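PDB 6Q62: dihydropteroate synthase from Xanthomonas albilineans, which probably catalyses the condensation of para-aminobenzoate with 6-hydroxymethyl-7,8-dihydropterin diphosphate to 7,8-dihydropteroate, the immediate precursor of folate derivatives. Local coordinates for residues A[98-103]-A[116-122]; A[220-224]-A[248-252]. All coordinates share one frame. Where two conformers were deposited one is given. Residue numbers count along the deposited sequence, not the author numbering.

In the fold
Followed from the N terminus, the chain reaches contact 1 first: strand 98-101 leads through helix 105-114 into the neighbouring parallel strand 118-121, so the contact closes a short beta-alpha-beta unit of the barrel. The chain then runs through strands 141-144 and 187-190 before contact 2, where strand 220-221 and the turn after it meet helix 242-254 across a loop that holds helix 227-233. The two closures follow in series, neither enclosing nor crossing the other. The centres of contact 1 and contact 2 lie about 18 Å apart and their nearest atoms about 5 Å. Contact 1 pairs two strands of the parallel TIM-barrel sheet, contact 2 packs an outer helix on another; both reach 6-chloroguanine.

Contact 1: residues A[98-103]-A[116-122]. With 6GU (6-chloroguanine), chain E.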
loop_
_atom_site.group_PDB
_atom_site.type_symbol
_atom_site.label_atom_id
_atom_site.label_comp_id
_atom_site.label_asym_id
_atom_site.label_seq_id
_atom_site.Cartn_x
_atom_site.Cartn_y
_atom_site.Cartn_z
ATOM N N LEU A 98 3.717 25.638 1.341
ATOM C CA LEU A 98 4.349 25.298 2.603
ATOM C C LEU A 98 3.380 25.540 3.738
ATOM O O LEU A 98 2.795 26.609 3.838
ATOM C CB LEU A 98 5.628 26.122 2.842
ATOM C CG LEU A 98 6.677 26.079 1.733
ATOM C CD1 LEU A 98 7.779 27.058 2.024
ATOM C CD2 LEU A 98 7.268 24.659 1.565
ATOM N N SER A 99 3.231 24.539 4.596
ATOM C CA SER A 99 2.397 24.634 5.778
ATOM C C SER A 99 3.303 24.746 7.005
ATOM O O SER A 99 4.411 24.199 7.028
ATOM C CB SER A 99 1.557 23.371 5.900
ATOM O OG SER A 99 0.898 23.293 7.154
ATOM N N VAL A 100 2.850 25.508 8.006
ATOM C CA VAL A 100 3.549 25.591 9.275
ATOM C C VAL A 100 2.698 24.848 10.305
ATOM O O VAL A 100 1.492 25.151 10.475
ATOM C CB VAL A 100 3.912 27.044 9.702
ATOM C CG1 VAL A 100 2.670 27.953 9.816
ATOM C CG2 VAL A 100 4.738 27.049 10.997
ATOM N N ASP A 101 3.292 23.873 10.957
ATOM C CA ASP A 101 2.607 23.062 11.961
ATOM C C ASP A 101 2.879 23.691 13.338
ATOM O O ASP A 101 3.946 23.480 13.945
ATOM C CB ASP A 101 3.154 21.634 11.864
ATOM C CG ASP A 101 2.635 20.606 12.821
ATOM O OD1 ASP A 101 1.903 20.972 13.744
ATOM O OD2 ASP A 101 2.971 19.420 12.646
ATOM N N THR A 102 1.944 24.535 13.783
ATOM C CA THR A 102 2.080 25.242 15.063
ATOM C C THR A 102 0.694 25.543 15.621
ATOM O O THR A 102 -0.258 25.645 14.840
ATOM C CB THR A 102 2.866 26.541 14.864
ATOM O OG1 THR A 102 3.111 27.149 16.152
ATOM C CG2 THR A 102 2.154 27.558 13.934
ATOM N N PHE A 103 0.590 25.714 16.945
ATOM C CA PHE A 103 -0.662 26.150 17.557
ATOM C C PHE A 103 -0.500 27.577 18.101
ATOM O O PHE A 103 -1.450 28.114 18.674
ATOM C CB PHE A 103 -1.132 25.205 18.686
ATOM C CG PHE A 103 -0.144 24.923 19.781
ATOM C CD1 PHE A 103 -0.003 25.796 20.860
ATOM C CD2 PHE A 103 0.608 23.759 19.769
ATOM C CE1 PHE A 103 0.931 25.534 21.876
ATOM C CE2 PHE A 103 1.521 23.486 20.801
ATOM C CZ PHE A 103 1.672 24.377 21.842
ATOM N N ALA A 116 5.271 30.937 4.616
ATOM C CA ALA A 116 4.327 29.840 4.763
ATOM C C ALA A 116 2.990 30.262 4.155
ATOM O O ALA A 116 2.629 31.440 4.231
ATOM C CB ALA A 116 4.147 29.475 6.229
ATOM N N GLY A 117 2.294 29.304 3.543
ATOM C CA GLY A 117 1.019 29.524 2.872
ATOM C C GLY A 117 -0.157 28.796 3.468
ATOM O O GLY A 117 -1.256 28.856 2.921
ATOM N N MET A 118 0.046 28.128 4.599
ATOM C CA MET A 118 -1.015 27.346 5.239
ATOM C C MET A 118 -0.585 27.151 6.672
ATOM O O MET A 118 0.620 27.113 6.956
ATOM C CB MET A 118 -1.192 25.965 4.521
ATOM C CG MET A 118 -2.099 24.981 5.267
ATOM S SD MET A 118 -2.174 23.334 4.470
ATOM C CE MET A 118 -2.946 23.770 2.943
ATOM N N ILE A 119 -1.555 26.997 7.555
ATOM C CA ILE A 119 -1.322 26.751 8.980
ATOM C C ILE A 119 -1.949 25.424 9.303
ATOM O O ILE A 119 -3.103 25.179 8.955
ATOM C CB ILE A 119 -1.894 27.906 9.862
ATOM C CG1 ILE A 119 -1.086 29.200 9.595
ATOM C CG2 ILE A 119 -1.854 27.551 11.374
ATOM C CD1 ILE A 119 -1.811 30.495 9.915
ATOM N N ASN A 120 -1.180 24.550 9.965
ATOM C CA ASN A 120 -1.682 23.240 10.374
ATOM C C ASN A 120 -1.704 23.297 11.891
ATOM O O ASN A 120 -0.653 23.264 12.521
ATOM C CB ASN A 120 -0.791 22.114 9.826
ATOM C CG ASN A 120 -1.114 20.801 10.477
ATOM O OD1 ASN A 120 -2.232 20.601 10.937
ATOM N ND2 ASN A 120 -0.145 19.895 10.543
ATOM N N ASP A 121 -2.893 23.422 12.462
ATOM C CA ASP A 121 -3.014 23.608 13.904
ATOM C C ASP A 121 -3.621 22.432 14.660
ATOM O O ASP A 121 -4.832 22.238 14.629
ATOM C CB ASP A 121 -3.797 24.895 14.190
ATOM C CG ASP A 121 -3.847 25.289 15.660
ATOM O OD1 ASP A 121 -3.250 24.575 16.494
ATOM O OD2 ASP A 121 -4.480 26.295 15.970
ATOM N N VAL A 122 -2.787 21.728 15.425
ATOM C CA VAL A 122 -3.200 20.596 16.248
ATOM C C VAL A 122 -4.230 21.000 17.311
ATOM O O VAL A 122 -4.965 20.128 17.794
ATOM C CB VAL A 122 -2.007 19.804 16.871
ATOM C CG1 VAL A 122 -1.144 19.148 15.799
ATOM C CG2 VAL A 122 -1.163 20.677 17.811
HETATM CL CL6 6GU E . -2.293 13.413 12.240
HETATM N N1 6GU E . -2.482 15.790 11.557
HETATM C C2 6GU E . -2.012 17.102 11.601
HETATM N N2 6GU E . -2.821 17.979 11.024
HETATM N N3 6GU E . -0.839 17.522 12.198
HETATM C C4 6GU E . -0.132 16.512 12.813
HETATM C C5 6GU E . -0.560 15.157 12.831
HETATM C C6 6GU E . -1.729 14.912 12.182
HETATM N N7 6GU E . 0.363 14.396 13.545
HETATM C C8 6GU E . 1.322 15.324 13.942
HETATM N N9 6GU E . 1.061 16.590 13.518
HETATM O O HOH W 1 0.153 22.471 15.231
HETATM O O HOH W 2 -4.198 27.296 18.432
#
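Leu98 opens the strand pairing through its carbonyl: Gly117 N donates to Leu98 O at 2.8 Å. At Ser99 the backbone passes Met118 with a CA-H...O contact, Ser99 CA to Met118 O, of 3.3 Å. Its side chain lies on the same face as Asn120, with Ser99 OG 3.4 Å from Asn120 CB, and hydrogen-bonds to Asp61 of the adjacent strand. Val100 supplies the regular parallel pattern, straddling Ile119: Val100 N donates to Met118 O (2.9 Å) and Asn120 N to Val100 O (2.8 Å, nearly linear at 175°). On the face shared by these two residues, Val100 CG1 packs 4.0 Å from Ile119 CG1, and helix 105-114 covers Val100. Asp101 returns to the Ser99 and Asn120 face, where water 1 donates to Asp101 OD1 (2.7 Å) and Asn120 O (2.9 Å) and accepts from Val122 N (3.0 Å). Pairing frays at Thr102, whose N bonds weakly to Asn120 O (3.2 Å). Beyond it, water 2 bridges Phe103 O (2.9 Å) and Asp121 OD2 (2.7 Å); the Asp121 carboxylate also accepts from the backbone N of Gln123 and Leu125. The strand axes approach to 4.5 Å at -31°. Asn120 reads the ligand edge with two hydrogen bonds, 6GU N2 to Asn120 OD1 at 2.7 Å and Asn120 ND2 to 6GU N3 at 3.0 Å, while Asp190 and Lys226 bind the ligand elsewhere. Parallel neighbours joined through helix 105-114 form a beta-alpha-beta crossover of the TIM barrel, with the pterin-binding enzyme's 6-chloroguanine pocket at the strands' C-terminal ends.

Contact 2: residues A[220-224]-A[248-252]; sequences LAGLS and AHLLA. With 6GU (6-chloroguanine), chain E.
His249 lies edge-on against the backbone of Gly222, Leu223 and Ser224. Its rotamer, chi1 near -71° (m) and chi2 near 120°, carries the ring from a sideways CB to the turn, where Leu223 N donates to His249 NE2 at 2.9 Å and 171°. Ser224 N lies 3.3 Å from His249 CE1. Residues 248-252 are regular helix, with Ala252 N bonded to Ala248 O at 2.9 Å; 220-221 is extended, and Leu223 turns to phi/psi -120/10. One helical turn apart, Ala248 and Ala252 both point toward the other segment: CA atoms of Ala221 and Ala252 are 6.7 Å apart, those of Leu223 and Ala248 6.8 Å. This is TIM-barrel packing of an outer helix, 242-254, on the C-terminal end of strand 220-221. Ala221 CB meets Ala252 CB at 3.8 Å, and Leu223 CD1 (chi1 -62°, m; chi2 109°, between wells) meets Ala248 CB at 4.1 Å. Inward, Gly222 O approaches 6GU CL6 to 3.2 Å; a CB on Gly222 would collide with that chlorine.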
loop_
_atom_site.group_PDB
_atom_site.type_symbol
_atom_site.label_atom_id
_atom_site.label_comp_id
_atom_site.label_asym_id
_atom_site.label_seq_id
_atom_site.Cartn_x
_atom_site.Cartn_y
_atom_site.Cartn_z
ATOM N N LEU A 220 -7.928 15.963 5.967
ATOM C CA LEU A 220 -6.528 15.560 6.026
ATOM C C LEU A 220 -6.461 14.349 6.956
ATOM O O LEU A 220 -7.085 14.361 8.018
ATOM C CB LEU A 220 -5.688 16.720 6.592
ATOM C CG LEU A 220 -4.164 16.547 6.665
ATOM C CD1 LEU A 220 -3.473 17.887 6.648
ATOM C CD2 LEU A 220 -3.697 15.717 7.840
ATOM N N ALA A 221 -5.687 13.323 6.578
ATOM C CA ALA A 221 -5.499 12.132 7.426
ATOM C C ALA A 221 -4.007 11.967 7.586
ATOM O O ALA A 221 -3.286 12.010 6.616
ATOM C CB ALA A 221 -6.067 10.882 6.747
ATOM N N GLY A 222 -3.567 11.767 8.807
ATOM C CA GLY A 222 -2.162 11.547 9.113
ATOM C C GLY A 222 -2.010 10.315 9.994
ATOM O O GLY A 222 -2.272 10.395 11.188
ATOM N N LEU A 223 -1.603 9.169 9.431
ATOM C CA LEU A 223 -1.423 7.964 10.256
ATOM C C LEU A 223 0.028 7.515 10.163
ATOM O O LEU A 223 0.385 6.448 10.672
ATOM C CB LEU A 223 -2.344 6.826 9.743
ATOM C CG LEU A 223 -3.856 7.061 9.773
ATOM C CD1 LEU A 223 -4.405 7.247 8.369
ATOM C CD2 LEU A 223 -4.559 5.893 10.381
ATOM N N SER A 224 0.867 8.351 9.572
ATOM C CA SER A 224 2.250 8.015 9.248
ATOM C C SER A 224 3.118 7.532 10.403
ATOM O O SER A 224 3.465 8.272 11.309
ATOM C CB SER A 224 2.919 9.171 8.522
ATOM O OG SER A 224 4.142 8.717 7.985
ATOM N N ALA A 248 -2.570 2.369 5.108
ATOM C CA ALA A 248 -3.512 3.236 5.853
ATOM C C ALA A 248 -3.853 4.519 5.073
ATOM O O ALA A 248 -5.030 4.887 4.965
ATOM C CB ALA A 248 -2.932 3.577 7.225
ATOM N N HIS A 249 -2.847 5.141 4.462
ATOM C CA HIS A 249 -3.075 6.353 3.675
ATOM C C HIS A 249 -3.862 6.091 2.411
ATOM O O HIS A 249 -4.744 6.889 2.065
ATOM C CB HIS A 249 -1.771 7.096 3.430
ATOM C CG HIS A 249 -1.279 7.714 4.712
ATOM N ND1 HIS A 249 -0.057 7.387 5.249
ATOM C CD2 HIS A 249 -1.918 8.565 5.557
ATOM C CE1 HIS A 249 0.036 8.070 6.385
ATOM N NE2 HIS A 249 -1.077 8.775 6.621
ATOM N N LEU A 250 -3.603 4.953 1.737
ATOM C CA LEU A 250 -4.434 4.587 0.578
ATOM C C LEU A 250 -5.868 4.356 0.999
ATOM O O LEU A 250 -6.780 4.847 0.336
ATOM C CB LEU A 250 -3.841 3.325 -0.089
ATOM C CG LEU A 250 -4.612 2.789 -1.297
ATOM C CD1 LEU A 250 -4.804 3.888 -2.364
ATOM C CD2 LEU A 250 -3.885 1.606 -1.891
ATOM N N LEU A 251 -6.097 3.653 2.134
ATOM C CA LEU A 251 -7.453 3.433 2.634
ATOM C C LEU A 251 -8.137 4.757 2.968
ATOM O O LEU A 251 -9.313 4.931 2.646
ATOM C CB LEU A 251 -7.446 2.505 3.888
ATOM C CG LEU A 251 -6.978 1.075 3.640
ATOM C CD1 LEU A 251 -6.852 0.334 4.969
ATOM C CD2 LEU A 251 -7.935 0.332 2.670
ATOM N N ALA A 252 -7.387 5.721 3.543
ATOM C CA ALA A 252 -7.957 7.032 3.873
ATOM C C ALA A 252 -8.382 7.767 2.604
ATOM O O ALA A 252 -9.490 8.338 2.542
ATOM C CB ALA A 252 -6.927 7.866 4.646
HETATM CL CL6 6GU E . -2.293 13.413 12.240
HETATM N N1 6GU E . -2.482 15.790 11.557
HETATM C C2 6GU E . -2.012 17.102 11.601
HETATM N N2 6GU E . -2.821 17.979 11.024
HETATM N N3 6GU E . -0.839 17.522 12.198
HETATM C C4 6GU E . -0.132 16.512 12.813
HETATM C C5 6GU E . -0.560 15.157 12.831
HETATM C C6 6GU E . -1.729 14.912 12.182
HETATM N N7 6GU E . 0.363 14.396 13.545
HETATM C C8 6GU E . 1.322 15.324 13.942
HETATM N N9 6GU E . 1.061 16.590 13.518
#